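Local coordinates for peptidoglycan synthetase penicillin-binding protein 3 (Bifidobacterium adolescentis, PDB 4YE5), which probably binds penicillin and, as in other transpeptidase-family penicillin-binding proteins, cross-links the peptide side chains of cell-wall peptidoglycan, at residues T474-D479 with A535-A540; M483-G488 with S504-I509; T51-P56 with Y116-K121; R93-V98 with L134-I139. All blocks are in the same frame, centred on the assembly; numbering follows the deposited sequence.

Contact 1. Residues T474-D479 with A535-A540; sequences TFVKVD and AGPVTA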
loop_
_atom_site.group_PDB
_atom_site.type_symbol
_atom_site.label_atom_id
_atom_site.label_comp_id
_atom_site.label_asym_id
_atom_site.label_seq_id
_atom_site.Cartn_x
_atom_site.Cartn_y
_atom_site.Cartn_z
ATOM N N THR A 474 0.024 32.167 10.166
ATOM C CA THR A 474 1.249 32.965 10.054
ATOM C C THR A 474 2.394 32.136 9.453
ATOM O O THR A 474 3.355 32.699 8.925
ATOM C CB THR A 474 1.705 33.563 11.412
ATOM O OG1 THR A 474 1.729 32.523 12.391
ATOM C CG2 THR A 474 0.740 34.671 11.883
ATOM N N PHE A 475 2.301 30.805 9.537
ATOM C CA PHE A 475 3.357 29.935 9.002
ATOM C C PHE A 475 2.851 28.703 8.227
ATOM O O PHE A 475 3.652 27.939 7.670
ATOM C CB PHE A 475 4.367 29.526 10.097
ATOM C CG PHE A 475 3.793 28.623 11.153
ATOM C CD1 PHE A 475 2.998 29.140 12.180
ATOM C CD2 PHE A 475 4.044 27.265 11.124
ATOM C CE1 PHE A 475 2.467 28.297 13.146
ATOM C CE2 PHE A 475 3.516 26.421 12.085
ATOM C CZ PHE A 475 2.722 26.926 13.085
ATOM N N VAL A 476 1.533 28.502 8.188
ATOM C CA VAL A 476 0.970 27.377 7.416
ATOM C C VAL A 476 -0.045 27.957 6.424
ATOM O O VAL A 476 -1.112 28.423 6.819
ATOM C CB VAL A 476 0.294 26.308 8.312
ATOM C CG1 VAL A 476 -0.166 25.087 7.461
ATOM C CG2 VAL A 476 1.223 25.851 9.436
ATOM N N LYS A 477 0.300 27.949 5.142
ATOM C CA LYS A 477 -0.473 28.666 4.132
ATOM C C LYS A 477 -0.397 27.923 2.815
ATOM O O LYS A 477 0.660 27.435 2.457
ATOM C CB LYS A 477 0.124 30.059 3.854
ATOM C CG LYS A 477 -0.171 31.171 4.850
ATOM C CD LYS A 477 0.269 32.523 4.251
ATOM C CE LYS A 477 0.423 33.656 5.309
ATOM N NZ LYS A 477 1.543 33.404 6.316
ATOM N N VAL A 478 -1.507 27.877 2.079
ATOM C CA VAL A 478 -1.461 27.513 0.674
ATOM C C VAL A 478 -2.182 28.643 -0.041
ATOM O O VAL A 478 -3.409 28.763 0.056
ATOM C CB VAL A 478 -2.143 26.156 0.355
ATOM C CG1 VAL A 478 -2.093 25.892 -1.166
ATOM C CG2 VAL A 478 -1.455 25.015 1.075
ATOM N N ASP A 479 -1.413 29.490 -0.721
ATOM C CA ASP A 479 -1.942 30.741 -1.264
ATOM C C ASP A 479 -3.141 30.499 -2.181
ATOM O O ASP A 479 -3.069 29.682 -3.102
ATOM C CB ASP A 479 -0.867 31.513 -2.024
ATOM C CG ASP A 479 -1.362 32.876 -2.490
ATOM O OD1 ASP A 479 -1.969 33.583 -1.660
ATOM O OD2 ASP A 479 -1.163 33.234 -3.676
ATOM N N ALA A 535 4.911 19.591 11.381
ATOM C CA ALA A 535 4.113 18.841 10.403
ATOM C C ALA A 535 3.156 19.733 9.596
ATOM O O ALA A 535 2.826 19.409 8.463
ATOM C CB ALA A 535 3.362 17.668 11.056
ATOM N N GLY A 536 2.734 20.859 10.170
ATOM C CA GLY A 536 1.857 21.797 9.465
ATOM C C GLY A 536 2.356 22.315 8.115
ATOM O O GLY A 536 1.712 22.107 7.097
ATOM N N PRO A 537 3.504 23.011 8.097
ATOM C CA PRO A 537 4.040 23.533 6.824
ATOM C C PRO A 537 4.309 22.397 5.829
ATOM O O PRO A 537 4.199 22.595 4.633
ATOM C CB PRO A 537 5.367 24.171 7.246
ATOM C CG PRO A 537 5.119 24.595 8.715
ATOM C CD PRO A 537 4.289 23.454 9.263
ATOM N N VAL A 538 4.657 21.218 6.331
ATOM C CA VAL A 538 4.877 20.065 5.454
ATOM C C VAL A 538 3.573 19.669 4.749
ATOM O O VAL A 538 3.591 19.415 3.559
ATOM C CB VAL A 538 5.547 18.877 6.208
ATOM C CG1 VAL A 538 5.859 17.683 5.242
ATOM C CG2 VAL A 538 6.836 19.365 6.894
ATOM N N THR A 539 2.430 19.668 5.445
ATOM C CA THR A 539 1.189 19.312 4.748
ATOM C C THR A 539 0.875 20.366 3.702
ATOM O O THR A 539 0.338 20.059 2.650
ATOM C CB THR A 539 -0.038 19.178 5.684
ATOM O OG1 THR A 539 -0.487 20.484 6.093
ATOM C CG2 THR A 539 0.301 18.324 6.901
ATOM N N ALA A 540 1.197 21.621 4.018
ATOM C CA ALA A 540 0.947 22.732 3.105
ATOM C C ALA A 540 1.804 22.709 1.826
ATOM O O ALA A 540 1.355 23.143 0.759
ATOM C CB ALA A 540 1.090 24.090 3.846
#

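Contact 2. Residues M483-G488 with S504-I509; sequences MAAKSG and SDYSTI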
loop_
_atom_site.group_PDB
_atom_site.type_symbol
_atom_site.label_atom_id
_atom_site.label_comp_id
_atom_site.label_asym_id
_atom_site.label_seq_id
_atom_site.Cartn_x
_atom_site.Cartn_y
_atom_site.Cartn_z
HETATM N N MSE A 483 -8.103 26.169 4.217
HETATM C CA MSE A 483 -7.819 24.846 4.782
HETATM C C MSE A 483 -8.600 24.630 6.062
HETATM O O MSE A 483 -8.839 25.569 6.816
HETATM C CB MSE A 483 -6.321 24.693 5.130
HETATM C CG MSE A 483 -5.397 24.506 3.910
HETATM SE SE MSE A 483 -3.510 24.294 4.411
HETATM C CE MSE A 483 -3.137 26.109 4.814
ATOM N N ALA A 484 -8.974 23.382 6.314
ATOM C CA ALA A 484 -9.551 23.003 7.594
ATOM C C ALA A 484 -8.586 21.969 8.139
ATOM O O ALA A 484 -8.337 20.951 7.485
ATOM C CB ALA A 484 -10.920 22.392 7.418
ATOM N N ALA A 485 -8.040 22.216 9.322
ATOM C CA ALA A 485 -6.975 21.339 9.797
ATOM C C ALA A 485 -6.903 21.273 11.300
ATOM O O ALA A 485 -7.414 22.150 11.981
ATOM C CB ALA A 485 -5.628 21.830 9.242
ATOM N N LYS A 486 -6.220 20.255 11.813
ATOM C CA LYS A 486 -5.891 20.193 13.230
ATOM C C LYS A 486 -4.460 19.726 13.408
ATOM O O LYS A 486 -3.988 18.889 12.644
ATOM C CB LYS A 486 -6.827 19.227 13.989
ATOM C CG LYS A 486 -7.990 19.914 14.717
ATOM C CD LYS A 486 -7.563 20.903 15.815
ATOM C CE LYS A 486 -7.088 20.164 17.052
ATOM N NZ LYS A 486 -6.286 21.011 17.980
ATOM N N SER A 487 -3.791 20.240 14.440
ATOM C CA SER A 487 -2.457 19.779 14.820
ATOM C C SER A 487 -2.477 18.996 16.126
ATOM O O SER A 487 -3.415 19.124 16.922
ATOM C CB SER A 487 -1.543 20.978 15.046
ATOM O OG SER A 487 -2.044 21.756 16.121
ATOM N N GLY A 488 -1.417 18.217 16.365
ATOM C CA GLY A 488 -1.243 17.533 17.634
ATOM C C GLY A 488 0.216 17.158 17.880
ATOM O O GLY A 488 1.050 17.301 16.992
ATOM N N SER A 504 5.046 15.095 15.850
ATOM C CA SER A 504 4.214 16.215 15.429
ATOM C C SER A 504 3.286 15.680 14.341
ATOM O O SER A 504 3.763 15.147 13.339
ATOM C CB SER A 504 5.114 17.301 14.825
ATOM O OG SER A 504 4.390 18.326 14.157
ATOM N N ASP A 505 1.972 15.803 14.529
ATOM C CA ASP A 505 1.034 15.366 13.494
ATOM C C ASP A 505 0.143 16.506 13.061
ATOM O O ASP A 505 -0.051 17.483 13.794
ATOM C CB ASP A 505 0.238 14.084 13.859
ATOM C CG ASP A 505 -0.638 14.223 15.111
ATOM O OD1 ASP A 505 -0.607 15.270 15.771
ATOM O OD2 ASP A 505 -1.365 13.247 15.456
ATOM N N TYR A 506 -0.388 16.391 11.854
ATOM C CA TYR A 506 -1.144 17.489 11.282
ATOM C C TYR A 506 -1.948 16.897 10.155
ATOM O O TYR A 506 -1.413 16.153 9.349
ATOM C CB TYR A 506 -0.178 18.567 10.742
ATOM C CG TYR A 506 -0.786 19.969 10.620
ATOM C CD1 TYR A 506 -1.550 20.337 9.501
ATOM C CD2 TYR A 506 -0.564 20.934 11.606
ATOM C CE1 TYR A 506 -2.097 21.658 9.388
ATOM C CE2 TYR A 506 -1.107 22.239 11.497
ATOM C CZ TYR A 506 -1.864 22.589 10.388
ATOM O OH TYR A 506 -2.397 23.886 10.293
ATOM N N SER A 507 -3.237 17.208 10.113
ATOM C CA SER A 507 -4.088 16.677 9.080
ATOM C C SER A 507 -4.945 17.813 8.535
ATOM O O SER A 507 -5.594 18.544 9.289
ATOM C CB SER A 507 -4.935 15.526 9.624
ATOM O OG SER A 507 -5.670 14.915 8.576
ATOM N N THR A 508 -4.932 17.945 7.213
ATOM C CA THR A 508 -5.544 19.063 6.537
ATOM C C THR A 508 -6.570 18.607 5.497
ATOM O O THR A 508 -6.319 17.670 4.725
ATOM C CB THR A 508 -4.476 19.869 5.767
ATOM O OG1 THR A 508 -3.470 20.316 6.687
ATOM C CG2 THR A 508 -5.136 21.087 5.112
ATOM N N ILE A 509 -7.708 19.288 5.474
ATOM C CA ILE A 509 -8.726 19.092 4.441
ATOM C C ILE A 509 -8.614 20.291 3.521
ATOM O O ILE A 509 -8.620 21.424 3.989
ATOM C CB ILE A 509 -10.144 19.098 5.055
ATOM C CG1 ILE A 509 -10.306 17.910 6.010
ATOM C CG2 ILE A 509 -11.189 19.088 3.953
ATOM C CD1 ILE A 509 -11.490 18.056 7.016
#

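Contact 3. Residues T51-P56 with Y116-K121; sequences TIIGNP and YVVLKK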
loop_
_atom_site.group_PDB
_atom_site.type_symbol
_atom_site.label_atom_id
_atom_site.label_comp_id
_atom_site.label_asym_id
_atom_site.label_seq_id
_atom_site.Cartn_x
_atom_site.Cartn_y
_atom_site.Cartn_z
ATOM N N THR A 51 15.235 -20.847 -18.598
ATOM C CA THR A 51 16.356 -21.774 -18.554
ATOM C C THR A 51 15.928 -23.049 -19.277
ATOM O O THR A 51 14.851 -23.592 -19.002
ATOM C CB THR A 51 16.787 -22.083 -17.108
ATOM O OG1 THR A 51 17.111 -20.855 -16.438
ATOM C CG2 THR A 51 18.015 -22.961 -17.107
ATOM N N ILE A 52 16.744 -23.505 -20.223
ATOM C CA ILE A 52 16.428 -24.724 -20.966
ATOM C C ILE A 52 17.069 -25.912 -20.262
ATOM O O ILE A 52 18.289 -25.943 -20.052
ATOM C CB ILE A 52 16.900 -24.647 -22.432
ATOM C CG1 ILE A 52 16.222 -23.472 -23.152
ATOM C CG2 ILE A 52 16.622 -25.980 -23.177
ATOM C CD1 ILE A 52 14.693 -23.480 -23.034
ATOM N N ILE A 53 16.231 -26.874 -19.884
ATOM C CA ILE A 53 16.655 -28.032 -19.107
ATOM C C ILE A 53 16.569 -29.303 -19.938
ATOM O O ILE A 53 15.593 -29.512 -20.655
ATOM C CB ILE A 53 15.744 -28.215 -17.857
ATOM C CG1 ILE A 53 15.739 -26.946 -16.985
ATOM C CG2 ILE A 53 16.167 -29.448 -17.046
ATOM C CD1 ILE A 53 17.122 -26.539 -16.457
ATOM N N GLY A 54 17.584 -30.155 -19.839
ATOM C CA GLY A 54 17.512 -31.490 -20.412
ATOM C C GLY A 54 17.390 -32.578 -19.350
ATOM O O GLY A 54 17.828 -32.408 -18.206
ATOM N N ASN A 55 16.764 -33.688 -19.730
ATOM C CA ASN A 55 16.691 -34.894 -18.910
ATOM C C ASN A 55 17.589 -35.968 -19.537
ATOM O O ASN A 55 17.181 -36.668 -20.472
ATOM C CB ASN A 55 15.238 -35.376 -18.833
ATOM C CG ASN A 55 15.056 -36.624 -17.965
ATOM O OD1 ASN A 55 15.936 -37.473 -17.869
ATOM N ND2 ASN A 55 13.887 -36.738 -17.337
ATOM N N PRO A 56 18.815 -36.115 -19.007
ATOM C CA PRO A 56 19.820 -37.002 -19.611
ATOM C C PRO A 56 19.334 -38.430 -19.843
ATOM O O PRO A 56 19.529 -38.974 -20.925
ATOM C CB PRO A 56 20.972 -36.962 -18.605
ATOM C CG PRO A 56 20.824 -35.608 -17.938
ATOM C CD PRO A 56 19.335 -35.416 -17.813
ATOM N N TYR A 116 18.242 -34.571 -14.784
ATOM C CA TYR A 116 18.310 -33.113 -14.787
ATOM C C TYR A 116 19.683 -32.573 -15.192
ATOM O O TYR A 116 20.712 -33.018 -14.682
ATOM C CB TYR A 116 17.945 -32.591 -13.403
ATOM C CG TYR A 116 17.984 -31.086 -13.280
ATOM C CD1 TYR A 116 19.156 -30.425 -12.922
ATOM C CD2 TYR A 116 16.852 -30.332 -13.505
ATOM C CE1 TYR A 116 19.195 -29.048 -12.803
ATOM C CE2 TYR A 116 16.878 -28.945 -13.385
ATOM C CZ TYR A 116 18.053 -28.316 -13.038
ATOM O OH TYR A 116 18.079 -26.947 -12.922
ATOM N N VAL A 117 19.687 -31.610 -16.111
ATOM C CA VAL A 117 20.910 -30.895 -16.492
ATOM C C VAL A 117 20.531 -29.561 -17.141
ATOM O O VAL A 117 19.612 -29.502 -17.951
ATOM C CB VAL A 117 21.855 -31.747 -17.408
ATOM C CG1 VAL A 117 21.283 -31.938 -18.819
ATOM C CG2 VAL A 117 23.241 -31.118 -17.493
ATOM N N VAL A 118 21.200 -28.481 -16.750
ATOM C CA VAL A 118 20.991 -27.199 -17.416
ATOM C C VAL A 118 21.703 -27.224 -18.755
ATOM O O VAL A 118 22.877 -27.588 -18.828
ATOM C CB VAL A 118 21.528 -26.007 -16.596
ATOM C CG1 VAL A 118 21.406 -24.722 -17.409
ATOM C CG2 VAL A 118 20.776 -25.886 -15.298
ATOM N N LEU A 119 20.995 -26.858 -19.820
ATOM C CA LEU A 119 21.599 -26.841 -21.149
ATOM C C LEU A 119 21.955 -25.420 -21.547
ATOM O O LEU A 119 22.980 -25.184 -22.189
ATOM C CB LEU A 119 20.658 -27.447 -22.189
ATOM C CG LEU A 119 20.294 -28.913 -21.963
ATOM C CD1 LEU A 119 19.207 -29.332 -22.953
ATOM C CD2 LEU A 119 21.532 -29.796 -22.090
ATOM N N LYS A 120 21.090 -24.478 -21.184
ATOM C CA LYS A 120 21.346 -23.067 -21.452
ATOM C C LYS A 120 20.470 -22.170 -20.594
ATOM O O LYS A 120 19.275 -22.435 -20.422
ATOM C CB LYS A 120 21.136 -22.737 -22.930
ATOM C CG LYS A 120 21.726 -21.393 -23.321
ATOM C CD LYS A 120 21.627 -21.136 -24.805
ATOM C CE LYS A 120 22.226 -19.771 -25.139
ATOM N NZ LYS A 120 22.169 -19.481 -26.596
ATOM N N LYS A 121 21.077 -21.111 -20.061
ATOM C CA LYS A 121 20.378 -20.140 -19.228
ATOM C C LYS A 121 19.980 -18.935 -20.064
ATOM O O LYS A 121 20.577 -18.691 -21.116
ATOM C CB LYS A 121 21.296 -19.649 -18.101
ATOM C CG LYS A 121 21.806 -20.737 -17.176
ATOM C CD LYS A 121 22.606 -20.143 -16.028
ATOM C CE LYS A 121 23.300 -21.225 -15.219
ATOM N NZ LYS A 121 24.070 -20.634 -14.083
#

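Contact 4. Residues R93-V98 with L134-I139; sequences RLLAPV and LNLGGI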
loop_
_atom_site.group_PDB
_atom_site.type_symbol
_atom_site.label_atom_id
_atom_site.label_comp_id
_atom_site.label_asym_id
_atom_site.label_seq_id
_atom_site.Cartn_x
_atom_site.Cartn_y
_atom_site.Cartn_z
ATOM N N ARG A 93 22.079 -33.123 -31.612
ATOM C CA ARG A 93 22.064 -32.674 -33.009
ATOM C C ARG A 93 20.849 -31.823 -33.329
ATOM O O ARG A 93 20.935 -30.841 -34.071
ATOM C CB ARG A 93 22.083 -33.870 -33.956
ATOM C CG ARG A 93 23.448 -34.222 -34.438
ATOM C CD ARG A 93 23.429 -35.438 -35.329
ATOM N NE ARG A 93 24.788 -35.921 -35.537
ATOM C CZ ARG A 93 25.109 -36.951 -36.307
ATOM N NH1 ARG A 93 24.169 -37.638 -36.963
ATOM N NH2 ARG A 93 26.374 -37.291 -36.422
ATOM N N LEU A 94 19.704 -32.222 -32.794
ATOM C CA LEU A 94 18.477 -31.465 -33.001
ATOM C C LEU A 94 18.567 -30.107 -32.315
ATOM O O LEU A 94 18.149 -29.085 -32.862
ATOM C CB LEU A 94 17.267 -32.269 -32.495
ATOM C CG LEU A 94 16.866 -33.476 -33.345
ATOM C CD1 LEU A 94 15.947 -34.424 -32.576
ATOM C CD2 LEU A 94 16.193 -33.017 -34.657
ATOM N N LEU A 95 19.134 -30.094 -31.118
ATOM C CA LEU A 95 19.145 -28.894 -30.285
ATOM C C LEU A 95 20.201 -27.889 -30.700
ATOM O O LEU A 95 19.998 -26.681 -30.556
ATOM C CB LEU A 95 19.444 -29.254 -28.831
ATOM C CG LEU A 95 18.324 -29.707 -27.923
ATOM C CD1 LEU A 95 18.913 -30.048 -26.550
ATOM C CD2 LEU A 95 17.317 -28.590 -27.829
ATOM N N ALA A 96 21.344 -28.397 -31.148
ATOM C CA ALA A 96 22.528 -27.556 -31.376
ATOM C C ALA A 96 22.284 -26.270 -32.188
ATOM O O ALA A 96 22.634 -25.177 -31.724
ATOM C CB ALA A 96 23.688 -28.389 -31.964
ATOM N N PRO A 97 21.664 -26.378 -33.382
ATOM C CA PRO A 97 21.437 -25.140 -34.147
ATOM C C PRO A 97 20.429 -24.192 -33.514
ATOM O O PRO A 97 20.479 -22.983 -33.754
ATOM C CB PRO A 97 20.891 -25.646 -35.488
ATOM C CG PRO A 97 20.356 -26.999 -35.203
ATOM C CD PRO A 97 21.243 -27.572 -34.143
ATOM N N VAL A 98 19.508 -24.724 -32.721
ATOM C CA VAL A 98 18.512 -23.860 -32.105
ATOM C C VAL A 98 19.117 -23.071 -30.958
ATOM O O VAL A 98 18.835 -21.884 -30.791
ATOM C CB VAL A 98 17.283 -24.675 -31.614
ATOM C CG1 VAL A 98 16.225 -23.745 -31.082
ATOM C CG2 VAL A 98 16.722 -25.530 -32.766
ATOM N N LEU A 134 10.842 -28.911 -31.956
ATOM C CA LEU A 134 11.758 -30.021 -32.228
ATOM C C LEU A 134 11.164 -31.385 -31.880
ATOM O O LEU A 134 11.802 -32.416 -32.124
ATOM C CB LEU A 134 13.085 -29.827 -31.482
ATOM C CG LEU A 134 13.906 -28.581 -31.848
ATOM C CD1 LEU A 134 15.039 -28.377 -30.857
ATOM C CD2 LEU A 134 14.437 -28.666 -33.292
ATOM N N ASN A 135 9.955 -31.396 -31.312
ATOM C CA ASN A 135 9.269 -32.650 -30.942
ATOM C C ASN A 135 10.091 -33.499 -29.952
ATOM O O ASN A 135 10.198 -34.726 -30.100
ATOM C CB ASN A 135 8.916 -33.496 -32.179
ATOM C CG ASN A 135 7.850 -32.846 -33.054
ATOM O OD1 ASN A 135 6.992 -32.107 -32.566
ATOM N ND2 ASN A 135 7.904 -33.119 -34.358
ATOM N N LEU A 136 10.662 -32.809 -28.969
ATOM C CA LEU A 136 11.417 -33.394 -27.860
ATOM C C LEU A 136 10.740 -33.118 -26.511
ATOM O O LEU A 136 11.434 -32.881 -25.514
ATOM C CB LEU A 136 12.802 -32.730 -27.770
ATOM C CG LEU A 136 13.788 -32.849 -28.932
ATOM C CD1 LEU A 136 14.897 -31.807 -28.756
ATOM C CD2 LEU A 136 14.338 -34.277 -29.041
ATOM N N GLY A 137 9.411 -33.098 -26.452
ATOM C CA GLY A 137 8.755 -32.758 -25.186
ATOM C C GLY A 137 8.951 -33.890 -24.201
ATOM O O GLY A 137 8.966 -35.053 -24.583
ATOM N N GLY A 138 9.109 -33.557 -22.932
ATOM C CA GLY A 138 9.508 -34.542 -21.956
ATOM C C GLY A 138 11.013 -34.481 -21.782
ATOM O O GLY A 138 11.505 -34.379 -20.666
ATOM N N ILE A 139 11.752 -34.514 -22.888
ATOM C CA ILE A 139 13.214 -34.621 -22.803
ATOM C C ILE A 139 13.862 -33.274 -22.535
ATOM O O ILE A 139 14.782 -33.160 -21.729
ATOM C CB ILE A 139 13.800 -35.237 -24.075
ATOM C CG1 ILE A 139 13.130 -36.592 -24.322
ATOM C CG2 ILE A 139 15.340 -35.357 -23.965
ATOM C CD1 ILE A 139 13.467 -37.194 -25.634
#

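Contact 1. Residues T474-D479 with A535-A540
The C-terminal helix 535-549 of the transpeptidase domain meets, on its first turn, the loop that leads from helix 455-470 into strand 484-492, with Phe475, Val476 and Val478 of the loop set against Gly536, Pro537 and Ala540. With CG between the backbone N and the carbonyl carbon (chi1 67°), Phe475 presents the rim of its ring, not the face, to the proline: CD2 lies 3.8 Å from Pro537 CG, close to the ring plane. Val476 straddles the Gly536-Pro537 peptide with its two methyls: CG1 comes within 3.5 Å of Gly536 O, while CG2 lies 3.9 Å from Pro537 CD, the valine and proline side chains crossing at about a right angle. One turn on, Ala540 CB packs 3.6 Å from Lys477 O and touches a methyl of each valine, Val478 CG2 at 3.9 Å and Val476 CG1 at 4.0 Å; Val478 CG2 also rests 3.4 Å from Ala540 O. Gly536 O is held from within the helix by Ala540 N and by Thr539 OG1, the hydroxyl at 2.9 Å on a lone pair in the carbonyl plane. Met483 and Tyr506 touch Val476 as well. No hydrogen bond joins loop to helix, so the fit rests on apolar contact and shape, and Gly536 O, next to Val476 CG1, has its bonds from within the helix.

Contact 2. Residues M483-G488 with S504-I509
Ala485 and Ser487 meet Tyr506 across an antiparallel beta hairpin, strands 484-492 and 501-510, at one edge of the five-stranded sheet of the transpeptidase domain. Three hydrogen-bonded pairs, Ala484 with Ile509, Lys486 with Ser507 and Gly488 with Asp505, bind the backbones through two bonds each. The shortest, Ile509 N to Ala484 O, is 2.7 Å and nearly straight at 172°. At the glycine end the donors stand above the carbonyl planes, Asp505 N 42° out of that of Gly488.

Carbon-to-carbon packing occurs on the face carrying Ala485, Ser487, Tyr506 and Thr508. With CG anti to the backbone N (chi1 -157°), the Tyr506 ring lies over Lys486 O and obliquely touches both neighbours: CE1 is 3.5 Å from Ala485 CB, CD2 3.6 Å from Ser487 CB. Just before the strand, selenomethionine 483 lays CG 3.6 Å from Thr508 CG2.

Polar ends turn to outside partners. Lys486 NZ bonds Ser287 OG and Leu339 O; with Ser287 and Lys290 forming an SxxK pattern, Lys486-Ser487-Gly488 is consistent with the KSG motif lining the active site of penicillin-binding proteins. Ser507 OG bonds Thr520 OG1 of strand 517-524, and Thr508 OG1 bonds Thr539 OG1 of helix 535-549.

Contact 3. Residues T51-P56 with Y116-K121
Ile52, on strand 50-54, pairs antiparallel with strand 117-123 at a classic beta bulge, where Leu119 and Lys120 both face it and the short segments run at 132° to each other. Ile52 O takes Leu119 N at 2.9 Å, and Lys120 N only through a weak bond, while Ile52 N gives a hydrogen bond to Lys120 O at 2.8 Å. The bulge shifts the register by one residue, and past it Gly54 N bonds Val117 O; the return bond from Val117 N is weak.

On the face carrying Ile53 and Val118, the Tyr116 side chain runs forward along its own strand and over Ile53, CG anti to the backbone N (chi1 180°). Its ring meets the isoleucine obliquely, CD2 3.7 Å from Ile53 CG2, and its OH lies 3.7 Å from Ile53 CD1. That CD1 also packs 3.9 Å from Val118 CG2, so one isoleucine bridges tyrosine and valine. On the other face, Leu119 lays CD1 beside Gly54, 3.6 Å from its N, and Pro56 CG sits 3.8 Å from Val117 CG1.

The pair forms one side of a three-stranded antiparallel sheet in the region assigned to the dimerisation domain. Strand 140-144 flanks strand 50-54 on its other edge, with Ile52 touching Val140 and Ala142, and Asn55 caps helix 56-61 through OD1 to Gln58 N.

Contact 4. Residues R93-V98 with L134-I139
Leu134 points its two methyls at helix 87-99 and meets three residues there. CD1 lies 3.8 Å from Leu95 CD2, the two side chains crossing at about a right angle, whereas Val98 comes at Leu134 tip to tip, its CG2 3.8 Å from CD1 and 3.9 Å from CD2. Both leucine methyls also rest against the helix backbone, CD2 lying 3.8 Å from Leu94 O. The CB of Leu134 already points at the helix, and CG, anti to the carbonyl carbon (chi1 -62°), continues from it.

The joint ties helix 87-99 to the loop between helix 125-132 and strand 140-144, in the region assigned to the penicillin-binding protein dimerisation domain; the helix is kinked at Pro97 and Val98. Asn135, the first residue to leave helical angles after helix 125-132, has positive phi and turns the chain between the two leucines, its ND2 bonded to Cys75 O.

The Leu136 side chain crosses those of Leu94 and Leu95 obliquely and divides its methyls between them: CD2 is 3.9 Å from Leu94 CD1, and CD1 is 4.1 Å from Leu95 CG. Ile131 of helix 125-132 and Leu106 of helix 103-109 also pack on Leu95.

The four contacts form two clusters on opposite sides of the chain's centre, contacts 1 and 2 in the transpeptidase domain and contacts 3 and 4 in the region of the dimerisation domain; the centres of contacts 1 and 4 are about 68 Å apart. Contacts 2 and 4 are buried, contacts 1 and 3 partly exposed. In each cluster a strand pair bound by backbone hydrogen bonds adjoins an apolar joint that has none across it. Helix 535-549 packs on the tyrosine side of the contact 2 strands, Gly536 CA reaching Tyr506 CD2 at 3.3 Å. Contacts 3 and 4 share a backbone link, Asn55 N to Ile139 O, and Leu119 packs on Leu95.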